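Side-chain contacts in ORF10 (Moritella marina, PDB 6RIW), which forms the ketosynthase-chain length factor didomain of a polyunsaturated fatty acid synthase, and probably extends acyl chains by condensation: residues N80-G85 / A176-Q181; D88-G93 / A172-A177; G187-L192 / D874-H879; Q99-A104 / Q181-G186. All coordinates share one frame; numbering follows the deposited sequence.

In the fold
All four contacts are buried, and none is a surface patch. Contacts 1, 2 and 4 hold the same element, helix 174-183 of the ketosynthase half. Contact 1 packs it against the short helix 80-84. Contacts 2 and 4 pack its beginning and its end against the beginning and end of helix 88-104. Contacts 1 and 4 are purely apolar. Contact 2 adds a water between two backbone carbonyls. Contact 3 is different in kind: it joins strand 189-193, which follows helix 174-183, to residues 874-879 of the chain length factor half, where a histidine ring meets a backbone carbonyl and a water bridges the two sides. A weak hydrogen bond between Gln181 and Asn875 also joins the halves.

Contact 1: residues N80-G85 / A176-Q181; sequences NDYLAG and AALIAQ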
loop_
_atom_site.group_PDB
_atom_site.type_symbol
_atom_site.label_atom_id
_atom_site.label_comp_id
_atom_site.label_asym_id
_atom_site.label_seq_id
_atom_site.Cartn_x
_atom_site.Cartn_y
_atom_site.Cartn_z
ATOM N N ASN A 80 15.767 -20.341 -5.543
ATOM C CA ASN A 80 15.460 -19.953 -6.920
ATOM C C ASN A 80 14.023 -20.312 -7.318
ATOM O O ASN A 80 13.288 -19.481 -7.865
ATOM C CB ASN A 80 16.482 -20.644 -7.838
ATOM C CG ASN A 80 16.185 -20.464 -9.315
ATOM O OD1 ASN A 80 15.321 -21.139 -9.891
ATOM N ND2 ASN A 80 16.928 -19.569 -9.945
ATOM N N ASP A 81 13.604 -21.548 -7.048
ATOM C CA ASP A 81 12.279 -21.992 -7.481
ATOM C C ASP A 81 11.155 -21.214 -6.797
ATOM O O ASP A 81 10.127 -20.922 -7.421
ATOM C CB ASP A 81 12.122 -23.487 -7.222
ATOM C CG ASP A 81 13.115 -24.310 -8.020
ATOM O OD1 ASP A 81 14.001 -24.940 -7.400
ATOM O OD2 ASP A 81 13.014 -24.308 -9.269
ATOM N N TYR A 82 11.320 -20.880 -5.520
ATOM C CA TYR A 82 10.325 -20.033 -4.862
ATOM C C TYR A 82 10.254 -18.650 -5.515
ATOM O O TYR A 82 9.166 -18.164 -5.846
ATOM C CB TYR A 82 10.651 -19.913 -3.375
ATOM C CG TYR A 82 9.775 -18.913 -2.649
ATOM C CD1 TYR A 82 8.420 -19.154 -2.464
ATOM C CD2 TYR A 82 10.304 -17.725 -2.169
ATOM C CE1 TYR A 82 7.603 -18.230 -1.791
ATOM C CE2 TYR A 82 9.503 -16.801 -1.498
ATOM C CZ TYR A 82 8.164 -17.056 -1.313
ATOM O OH TYR A 82 7.383 -16.117 -0.662
ATOM N N LEU A 83 11.403 -17.990 -5.691
ATOM C CA LEU A 83 11.388 -16.638 -6.260
ATOM C C LEU A 83 10.905 -16.634 -7.702
ATOM O O LEU A 83 10.270 -15.668 -8.141
ATOM C CB LEU A 83 12.772 -16.000 -6.188
ATOM C CG LEU A 83 13.329 -15.878 -4.782
ATOM C CD1 LEU A 83 14.708 -15.233 -4.793
ATOM C CD2 LEU A 83 12.348 -15.048 -3.939
ATOM N N ALA A 84 11.217 -17.690 -8.462
ATOM C CA ALA A 84 10.753 -17.798 -9.840
ATOM C C ALA A 84 9.234 -17.835 -9.948
ATOM O O ALA A 84 8.699 -17.488 -11.002
ATOM C CB ALA A 84 11.338 -19.055 -10.497
ATOM N N GLY A 85 8.537 -18.263 -8.907
ATOM C CA GLY A 85 7.095 -18.359 -8.936
ATOM C C GLY A 85 6.369 -17.137 -8.415
ATOM O O GLY A 85 5.158 -17.204 -8.191
ATOM N N ALA A 176 8.277 -5.821 0.593
ATOM C CA ALA A 176 9.379 -5.222 1.341
ATOM C C ALA A 176 10.037 -6.240 2.274
ATOM O O ALA A 176 11.264 -6.263 2.410
ATOM C CB ALA A 176 8.887 -4.013 2.133
ATOM N N ALA A 177 9.239 -7.083 2.932
ATOM C CA ALA A 177 9.817 -8.121 3.782
ATOM C C ALA A 177 10.555 -9.165 2.955
ATOM O O ALA A 177 11.547 -9.735 3.414
ATOM C CB ALA A 177 8.716 -8.783 4.624
ATOM N N LEU A 178 10.080 -9.438 1.742
ATOM C CA LEU A 178 10.757 -10.405 0.895
ATOM C C LEU A 178 12.114 -9.881 0.455
ATOM O O LEU A 178 13.100 -10.631 0.432
ATOM C CB LEU A 178 9.895 -10.716 -0.319
ATOM C CG LEU A 178 10.560 -11.610 -1.362
ATOM C CD1 LEU A 178 10.504 -13.023 -0.879
ATOM C CD2 LEU A 178 9.821 -11.506 -2.681
ATOM N N ILE A 179 12.173 -8.602 0.089
ATOM C CA ILE A 179 13.450 -7.964 -0.211
ATOM C C ILE A 179 14.397 -8.090 0.978
ATOM O O ILE A 179 15.570 -8.446 0.821
ATOM C CB ILE A 179 13.226 -6.497 -0.618
ATOM C CG1 ILE A 179 12.715 -6.460 -2.066
ATOM C CG2 ILE A 179 14.505 -5.659 -0.423
ATOM C CD1 ILE A 179 12.046 -5.159 -2.437
ATOM N N ALA A 180 13.897 -7.815 2.190
ATOM C CA ALA A 180 14.763 -7.890 3.366
ATOM C C ALA A 180 15.307 -9.300 3.546
ATOM O O ALA A 180 16.509 -9.488 3.788
ATOM C CB ALA A 180 14.005 -7.432 4.621
ATOM N N GLN A 181 14.450 -10.313 3.381
ATOM C CA GLN A 181 14.927 -11.675 3.592
ATOM C C GLN A 181 15.851 -12.118 2.466
ATOM O O GLN A 181 16.908 -12.702 2.733
ATOM C CB GLN A 181 13.762 -12.663 3.757
ATOM C CG GLN A 181 14.266 -14.080 4.088
ATOM C CD GLN A 181 13.170 -15.042 4.531
ATOM O OE1 GLN A 181 11.970 -14.814 4.320
ATOM N NE2 GLN A 181 13.585 -16.124 5.167
#
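One methyl of Leu178 carries the whole contact on its side. Its CD1 lies 4.0 Å from Tyr82 CE2. The same CD1 lies 4.1 Å from Leu83 CD2. The methyl meets the tyrosine at the ring edge, near the ring plane, and not over a face. The tyrosine ring and the leucine side chain run alongside each other, pointing opposite ways. In Tyr82 the CG is anti to the backbone N (chi1 173°), which sends the ring out towards helix 174-183. The CB bond of Leu83 does not point at helix 174-183; only its end, at CD2, comes close to the methyl. Both pairs are apolar.

The next shell fixes the ring. Tyr82 OH is hydrogen-bonded to Asp167 OD2 and to Tyr174 OH. Tyr966 stacks on the ring, and His165 meets it edge-to-face. The tyrosine is therefore held at its hydroxyl and by aromatic neighbours as well as at the edge that Leu178 touches.

Leu178 also packs on Leu78 and Leu86, in loops flanking helix 80-84. Leu94 of helix 88-104 touches both Leu83 and Leu178, so three helices meet here. Elsewhere on helix 174-183, Ala177 and Ala180 pack on His189 of strand 189-193.

Contact 2: residues D88-G93 / A172-A177; sequences DLNQWG and AGYPAA
The side-chain amide of Asn90 and the ring of Tyr174 approach each other loosely, with Asn90 OD1 4.5 Å from Tyr174 CD2. The oxygen comes at an oblique angle to the ring. It also lies 4.0 Å from Pro175 CG, so the amide oxygen packs on Pro175 and only approaches Tyr174. In Asn90 the CG is anti to the carbonyl carbon (chi1 -52°), and the amide end reaches towards the other helix. Within 88-93 itself, Asp88 CB sits 3.6 Å above one face of the Trp92 ring, nearer its border than its centre. Phe69 meets that ring almost at a right angle.

Leu89 packs on Pro175. Leu89 CD2 is 3.4 Å from Pro175 CG, a short approach for two carbons. The two side chains cross obliquely. A water links the backbones: it donates to Pro175 O at 2.9 Å, and weakly to Asn90 O at 3.4 Å.

Pro175 lies in the first turn of helix 174-183 and also packs on Leu119 of strand 115-120. Trp92 packs on strand 259-270. Helices layered on strands in this way are characteristic of the five-layered (alpha-beta-alpha-beta-alpha) thiolase fold, to which the ketosynthase half of this protein belongs.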
loop_
_atom_site.group_PDB
_atom_site.type_symbol
_atom_site.label_atom_id
_atom_site.label_comp_id
_atom_site.label_asym_id
_atom_site.label_seq_id
_atom_site.Cartn_x
_atom_site.Cartn_y
_atom_site.Cartn_z
ATOM N N ASP A 88 5.777 -10.275 -11.133
ATOM C CA ASP A 88 6.636 -9.147 -11.522
ATOM C C ASP A 88 6.859 -8.185 -10.363
ATOM O O ASP A 88 7.957 -7.632 -10.193
ATOM C CB ASP A 88 5.993 -8.374 -12.674
ATOM C CG ASP A 88 6.128 -9.073 -14.018
ATOM O OD1 ASP A 88 7.028 -9.925 -14.163
ATOM O OD2 ASP A 88 5.307 -8.760 -14.920
ATOM N N LEU A 89 5.805 -7.911 -9.592
ATOM C CA LEU A 89 5.958 -7.002 -8.454
ATOM C C LEU A 89 7.156 -7.397 -7.604
ATOM O O LEU A 89 8.021 -6.569 -7.293
ATOM C CB LEU A 89 4.694 -7.003 -7.606
ATOM C CG LEU A 89 4.512 -5.759 -6.726
ATOM C CD1 LEU A 89 3.039 -5.624 -6.346
ATOM C CD2 LEU A 89 5.369 -5.855 -5.509
ATOM N N ASN A 90 7.206 -8.664 -7.198
ATOM C CA ASN A 90 8.295 -9.119 -6.342
ATOM C C ASN A 90 9.601 -9.190 -7.108
ATOM O O ASN A 90 10.659 -8.796 -6.589
ATOM C CB ASN A 90 7.961 -10.492 -5.761
ATOM C CG ASN A 90 6.599 -10.524 -5.078
ATOM O OD1 ASN A 90 6.506 -10.401 -3.866
ATOM N ND2 ASN A 90 5.544 -10.687 -5.860
ATOM N N GLN A 91 9.558 -9.714 -8.335
ATOM C CA GLN A 91 10.798 -9.946 -9.072
ATOM C C GLN A 91 11.467 -8.634 -9.455
ATOM O O GLN A 91 12.699 -8.516 -9.396
ATOM C CB GLN A 91 10.512 -10.782 -10.312
ATOM C CG GLN A 91 10.015 -12.192 -9.939
ATOM C CD GLN A 91 9.893 -13.101 -11.132
ATOM O OE1 GLN A 91 9.834 -12.644 -12.269
ATOM N NE2 GLN A 91 9.859 -14.413 -10.877
ATOM N N TRP A 92 10.675 -7.642 -9.867
ATOM C CA TRP A 92 11.271 -6.359 -10.220
ATOM C C TRP A 92 11.908 -5.700 -9.001
ATOM O O TRP A 92 12.974 -5.092 -9.110
ATOM C CB TRP A 92 10.227 -5.433 -10.833
ATOM C CG TRP A 92 9.681 -5.892 -12.143
ATOM C CD1 TRP A 92 10.119 -6.940 -12.913
ATOM C CD2 TRP A 92 8.571 -5.322 -12.836
ATOM N NE1 TRP A 92 9.350 -7.050 -14.040
ATOM C CE2 TRP A 92 8.397 -6.061 -14.024
ATOM C CE3 TRP A 92 7.709 -4.252 -12.568
ATOM C CZ2 TRP A 92 7.372 -5.783 -14.936
ATOM C CZ3 TRP A 92 6.698 -3.962 -13.481
ATOM C CH2 TRP A 92 6.546 -4.724 -14.656
ATOM N N GLY A 93 11.255 -5.790 -7.835
ATOM C CA GLY A 93 11.840 -5.234 -6.618
ATOM C C GLY A 93 13.112 -5.947 -6.190
ATOM O O GLY A 93 14.077 -5.310 -5.755
ATOM N N ALA A 172 0.614 -5.762 -0.739
ATOM C CA ALA A 172 1.054 -4.442 -0.276
ATOM C C ALA A 172 2.378 -4.495 0.502
ATOM O O ALA A 172 3.347 -3.809 0.146
ATOM C CB ALA A 172 -0.052 -3.785 0.562
ATOM N N GLY A 173 2.446 -5.303 1.560
ATOM C CA GLY A 173 3.577 -5.216 2.469
ATOM C C GLY A 173 4.648 -6.279 2.285
ATOM O O GLY A 173 5.843 -5.993 2.397
ATOM N N TYR A 174 4.241 -7.515 2.000
ATOM C CA TYR A 174 5.217 -8.601 1.881
ATOM C C TYR A 174 6.370 -8.322 0.913
ATOM O O TYR A 174 7.488 -8.794 1.189
ATOM C CB TYR A 174 4.494 -9.895 1.480
ATOM C CG TYR A 174 5.404 -11.106 1.460
ATOM C CD1 TYR A 174 6.050 -11.532 2.617
ATOM C CD2 TYR A 174 5.613 -11.821 0.274
ATOM C CE1 TYR A 174 6.896 -12.658 2.601
ATOM C CE2 TYR A 174 6.460 -12.935 0.241
ATOM C CZ TYR A 174 7.095 -13.345 1.408
ATOM O OH TYR A 174 7.924 -14.457 1.376
ATOM N N PRO A 175 6.197 -7.609 -0.205
ATOM C CA PRO A 175 7.366 -7.371 -1.079
ATOM C C PRO A 175 8.538 -6.720 -0.363
ATOM O O PRO A 175 9.697 -7.034 -0.676
ATOM C CB PRO A 175 6.797 -6.473 -2.183
ATOM C CG PRO A 175 5.343 -6.960 -2.297
ATOM C CD PRO A 175 4.940 -7.191 -0.857
ATOM N N ALA A 176 8.277 -5.821 0.593
ATOM C CA ALA A 176 9.379 -5.222 1.341
ATOM C C ALA A 176 10.037 -6.240 2.274
ATOM O O ALA A 176 11.264 -6.263 2.410
ATOM C CB ALA A 176 8.887 -4.013 2.133
ATOM N N ALA A 177 9.239 -7.083 2.932
ATOM C CA ALA A 177 9.817 -8.121 3.782
ATOM C C ALA A 177 10.555 -9.165 2.955
ATOM O O ALA A 177 11.547 -9.735 3.414
ATOM C CB ALA A 177 8.716 -8.783 4.624
HETATM O O HOH W 1 9.726 -8.049 -3.437
#

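Contact 3: residues G187-L192 / D874-H879; sequences GSHFAL and DNSCAH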
loop_
_atom_site.group_PDB
_atom_site.type_symbol
_atom_site.label_atom_id
_atom_site.label_comp_id
_atom_site.label_asym_id
_atom_site.label_seq_id
_atom_site.Cartn_x
_atom_site.Cartn_y
_atom_site.Cartn_z
ATOM N N GLY A 187 17.713 -4.777 9.296
ATOM C CA GLY A 187 17.107 -3.585 9.851
ATOM C C GLY A 187 15.605 -3.531 9.589
ATOM O O GLY A 187 14.973 -4.518 9.220
ATOM N N SER A 188 15.026 -2.357 9.837
ATOM C CA SER A 188 13.576 -2.185 9.718
ATOM C C SER A 188 13.139 -2.244 8.261
ATOM O O SER A 188 13.884 -1.871 7.352
ATOM C CB SER A 188 13.131 -0.843 10.309
ATOM O OG SER A 188 13.578 -0.692 11.634
ATOM N N HIS A 189 11.904 -2.692 8.040
ATOM C CA HIS A 189 11.380 -2.747 6.684
ATOM C C HIS A 189 9.868 -2.605 6.710
ATOM O O HIS A 189 9.207 -3.137 7.607
ATOM C CB HIS A 189 11.779 -4.038 5.945
ATOM C CG HIS A 189 11.592 -5.302 6.730
ATOM N ND1 HIS A 189 10.472 -6.094 6.614
ATOM C CD2 HIS A 189 12.415 -5.942 7.594
ATOM C CE1 HIS A 189 10.595 -7.151 7.397
ATOM N NE2 HIS A 189 11.769 -7.085 8.005
ATOM N N PHE A 190 9.342 -1.857 5.741
ATOM C CA PHE A 190 7.909 -1.778 5.490
ATOM C C PHE A 190 7.705 -1.214 4.092
ATOM O O PHE A 190 8.637 -0.713 3.461
ATOM C CB PHE A 190 7.169 -0.943 6.548
ATOM C CG PHE A 190 7.636 0.505 6.668
ATOM C CD1 PHE A 190 8.693 0.842 7.507
ATOM C CD2 PHE A 190 6.972 1.522 5.983
ATOM C CE1 PHE A 190 9.111 2.203 7.631
ATOM C CE2 PHE A 190 7.353 2.863 6.112
ATOM C CZ PHE A 190 8.427 3.205 6.934
ATOM N N ALA A 191 6.482 -1.358 3.596
ATOM C CA ALA A 191 6.040 -0.702 2.374
ATOM C C ALA A 191 5.124 0.456 2.741
ATOM O O ALA A 191 4.514 0.477 3.819
ATOM C CB ALA A 191 5.309 -1.683 1.454
ATOM N N LEU A 192 5.033 1.431 1.840
ATOM C CA LEU A 192 4.121 2.551 2.042
ATOM C C LEU A 192 3.463 2.907 0.720
ATOM O O LEU A 192 3.943 2.533 -0.354
ATOM C CB LEU A 192 4.841 3.784 2.632
ATOM C CG LEU A 192 5.922 4.475 1.792
ATOM C CD1 LEU A 192 5.360 5.462 0.754
ATOM C CD2 LEU A 192 6.877 5.241 2.710
ATOM N N ASP A 874 5.556 -11.062 7.588
ATOM C CA ASP A 874 6.720 -10.236 7.286
ATOM C C ASP A 874 8.012 -10.833 7.833
ATOM O O ASP A 874 9.097 -10.326 7.515
ATOM C CB ASP A 874 6.514 -8.837 7.859
ATOM C CG ASP A 874 6.167 -8.881 9.354
ATOM O OD1 ASP A 874 5.145 -9.540 9.733
ATOM O OD2 ASP A 874 6.919 -8.269 10.142
ATOM N N ASN A 875 7.921 -11.908 8.622
ATOM C CA ASN A 875 9.101 -12.631 9.126
ATOM C C ASN A 875 9.955 -11.736 10.027
ATOM O O ASN A 875 11.188 -11.688 9.927
ATOM C CB ASN A 875 9.935 -13.224 7.975
ATOM C CG ASN A 875 10.763 -14.422 8.421
ATOM O OD1 ASN A 875 10.686 -14.844 9.575
ATOM N ND2 ASN A 875 11.543 -14.983 7.510
ATOM N N SER A 876 9.294 -10.991 10.904
ATOM C CA SER A 876 10.000 -10.338 11.996
ATOM C C SER A 876 9.142 -10.420 13.246
ATOM O O SER A 876 7.916 -10.590 13.190
ATOM C CB SER A 876 10.370 -8.882 11.658
ATOM O OG SER A 876 9.212 -8.105 11.486
ATOM N N CYS A 877 9.805 -10.378 14.384
ATOM C CA CYS A 877 9.118 -10.362 15.657
ATOM C C CYS A 877 9.092 -8.927 16.166
ATOM O O CYS A 877 10.126 -8.253 16.178
ATOM C CB CYS A 877 9.815 -11.272 16.664
ATOM S SG CYS A 877 9.026 -11.127 18.276
ATOM N N ALA A 878 7.915 -8.460 16.554
ATOM C CA ALA A 878 7.746 -7.182 17.221
ATOM C C ALA A 878 7.455 -7.439 18.693
ATOM O O ALA A 878 6.750 -8.394 19.039
ATOM C CB ALA A 878 6.605 -6.363 16.591
ATOM N N HIS A 879 8.012 -6.602 19.559
ATOM C CA HIS A 879 7.705 -6.680 20.984
ATOM C C HIS A 879 7.519 -5.274 21.535
ATOM O O HIS A 879 8.350 -4.391 21.282
ATOM C CB HIS A 879 8.819 -7.414 21.745
ATOM C CG HIS A 879 8.339 -8.172 22.950
ATOM N ND1 HIS A 879 7.739 -9.416 22.870
ATOM C CD2 HIS A 879 8.397 -7.865 24.270
ATOM C CE1 HIS A 879 7.437 -9.831 24.092
ATOM N NE2 HIS A 879 7.831 -8.909 24.959
HETATM O O HOH W 2 7.967 -5.861 9.416
#
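His189 meets Asp874 and Ser876 across the boundary between two thiolase-fold halves, the ketosynthase and the chain length factor. Nearby, strand 189-193 pairs antiparallel with strand 659-663 of the other half, the strand pairing by which ketosynthase dimers join. The contact thus belongs to the pseudo-dimer interface of the didomain.

The direct contacts are made by the imidazole. Its CE1 points at the backbone of the other half and lies 3.5 Å from Asp874 O. That oxygen sits at the ring edge, near the plane. Ser876 CB packs obliquely against the ring, 4.3 Å from His189 NE2. With CG between the backbone N and the carbonyl carbon (chi1 47°), the imidazole reaches across to the 874-876 backbone. Arg671 of helix 668-682 also touches the histidine.

Water supplies the second kind of link. One molecule donates to Asp874 OD2 at 2.7 Å. It also donates to His189 O, weakly, at 3.5 Å.

The third kind lies within the chain length factor half and probably holds the carboxylate in place for the water. Asn667 ND2 bonds to Asp874 OD2. Ser876 OG donates to the same oxygen at 2.7 Å, nearly along its C-O axis.

Contact 4: residues Q99-A104 / Q181-G186; sequences QALTDA and QAAGLG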
loop_
_atom_site.group_PDB
_atom_site.type_symbol
_atom_site.label_atom_id
_atom_site.label_comp_id
_atom_site.label_asym_id
_atom_site.label_seq_id
_atom_site.Cartn_x
_atom_site.Cartn_y
_atom_site.Cartn_z
ATOM N N GLN A 99 20.787 -5.155 -7.808
ATOM C CA GLN A 99 21.604 -4.273 -8.635
ATOM C C GLN A 99 22.088 -3.068 -7.842
ATOM O O GLN A 99 23.248 -2.656 -7.976
ATOM C CB GLN A 99 20.815 -3.820 -9.869
ATOM C CG GLN A 99 20.502 -4.955 -10.877
ATOM C CD GLN A 99 21.759 -5.580 -11.462
ATOM O OE1 GLN A 99 22.642 -4.882 -11.949
ATOM N NE2 GLN A 99 21.848 -6.899 -11.397
ATOM N N ALA A 100 21.215 -2.488 -7.015
ATOM C CA ALA A 100 21.611 -1.309 -6.254
ATOM C C ALA A 100 22.648 -1.659 -5.200
ATOM O O ALA A 100 23.615 -0.916 -5.014
ATOM C CB ALA A 100 20.392 -0.642 -5.606
ATOM N N LEU A 101 22.463 -2.775 -4.484
ATOM C CA LEU A 101 23.454 -3.168 -3.487
ATOM C C LEU A 101 24.776 -3.546 -4.148
ATOM O O LEU A 101 25.855 -3.207 -3.642
ATOM C CB LEU A 101 22.917 -4.323 -2.647
ATOM C CG LEU A 101 21.937 -3.813 -1.588
ATOM C CD1 LEU A 101 21.310 -4.989 -0.888
ATOM C CD2 LEU A 101 22.656 -2.906 -0.600
ATOM N N THR A 102 24.712 -4.216 -5.294
ATOM C CA THR A 102 25.938 -4.554 -6.009
ATOM C C THR A 102 26.626 -3.297 -6.525
ATOM O O THR A 102 27.855 -3.185 -6.470
ATOM C CB THR A 102 25.617 -5.523 -7.147
ATOM O OG1 THR A 102 25.044 -6.711 -6.587
ATOM C CG2 THR A 102 26.893 -5.905 -7.897
ATOM N N ASP A 103 25.841 -2.326 -6.997
ATOM C CA ASP A 103 26.391 -1.032 -7.395
ATOM C C ASP A 103 27.111 -0.356 -6.236
ATOM O O ASP A 103 28.201 0.208 -6.412
ATOM C CB ASP A 103 25.273 -0.125 -7.913
ATOM C CG ASP A 103 25.802 1.154 -8.513
ATOM O OD1 ASP A 103 26.740 1.063 -9.320
ATOM O OD2 ASP A 103 25.288 2.251 -8.194
ATOM N N ALA A 104 26.516 -0.389 -5.042
ATOM C CA ALA A 104 27.143 0.261 -3.897
ATOM C C ALA A 104 28.304 -0.538 -3.331
ATOM O O ALA A 104 29.098 0.015 -2.563
ATOM C CB ALA A 104 26.113 0.513 -2.793
ATOM N N GLN A 181 14.450 -10.313 3.381
ATOM C CA GLN A 181 14.927 -11.675 3.592
ATOM C C GLN A 181 15.851 -12.118 2.466
ATOM O O GLN A 181 16.908 -12.702 2.733
ATOM C CB GLN A 181 13.762 -12.663 3.757
ATOM C CG GLN A 181 14.266 -14.080 4.088
ATOM C CD GLN A 181 13.170 -15.042 4.531
ATOM O OE1 GLN A 181 11.970 -14.814 4.320
ATOM N NE2 GLN A 181 13.585 -16.124 5.167
ATOM N N ALA A 182 15.480 -11.849 1.209
ATOM C CA ALA A 182 16.271 -12.338 0.081
ATOM C C ALA A 182 17.641 -11.670 -0.007
ATOM O O ALA A 182 18.575 -12.258 -0.557
ATOM C CB ALA A 182 15.520 -12.119 -1.236
ATOM N N ALA A 183 17.781 -10.445 0.487
ATOM C CA ALA A 183 19.071 -9.772 0.489
ATOM C C ALA A 183 19.788 -9.860 1.834
ATOM O O ALA A 183 20.896 -9.346 1.955
ATOM C CB ALA A 183 18.906 -8.303 0.084
ATOM N N GLY A 184 19.189 -10.485 2.845
ATOM C CA GLY A 184 19.852 -10.592 4.134
ATOM C C GLY A 184 19.912 -9.313 4.936
ATOM O O GLY A 184 20.869 -9.103 5.688
ATOM N N LEU A 185 18.910 -8.452 4.814
ATOM C CA LEU A 185 18.865 -7.206 5.577
ATOM C C LEU A 185 18.395 -7.439 7.013
ATOM O O LEU A 185 17.375 -8.097 7.238
ATOM C CB LEU A 185 17.911 -6.228 4.898
ATOM C CG LEU A 185 18.115 -6.038 3.403
ATOM C CD1 LEU A 185 17.200 -4.898 2.959
ATOM C CD2 LEU A 185 19.593 -5.729 3.121
ATOM N N GLY A 186 19.094 -6.847 7.980
ATOM C CA GLY A 186 18.716 -7.013 9.375
ATOM C C GLY A 186 18.014 -5.841 10.045
ATOM O O GLY A 186 17.741 -5.890 11.252
#
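Leu101 puts one methyl against two residues at the end of helix 174-183. Its CD1 lies 4.2 Å from Ala183 CB and 4.4 Å from Leu185 CD2. The contact is small and wholly apolar. Leu101 and Ala183 point at each other. The CB bond of Leu185 does not point at Leu101, but its end comes nearer, and CD2 lies loosely against the same methyl.

The chain turn explains why both residues can be reached. Gly184 leaves the helix with a positive phi of 73°, a value that favours glycine. Gly184 N is bonded to Gln181 O at 3.2 Å, and Leu185 N to Ala180 O at 2.8 Å. The two bonds back into the last turn make a Schellman motif. Leu185 comes directly after the glycine, close enough to share Leu101 with Ala183.

Further side chains close in on the leucine. Trp107 touches both Leu101 and Ala183, and Val267 of strand 259-270 packs on Leu101. Ala182 packs on Leu94, and Ala183 on Thr97, further back along helix 88-104. Beyond Gly186 the chain enters strand 189-193. A Schellman motif ends helix 174-183 where it packs on the end of helix 88-104, two helices of the ketosynthase thiolase fold.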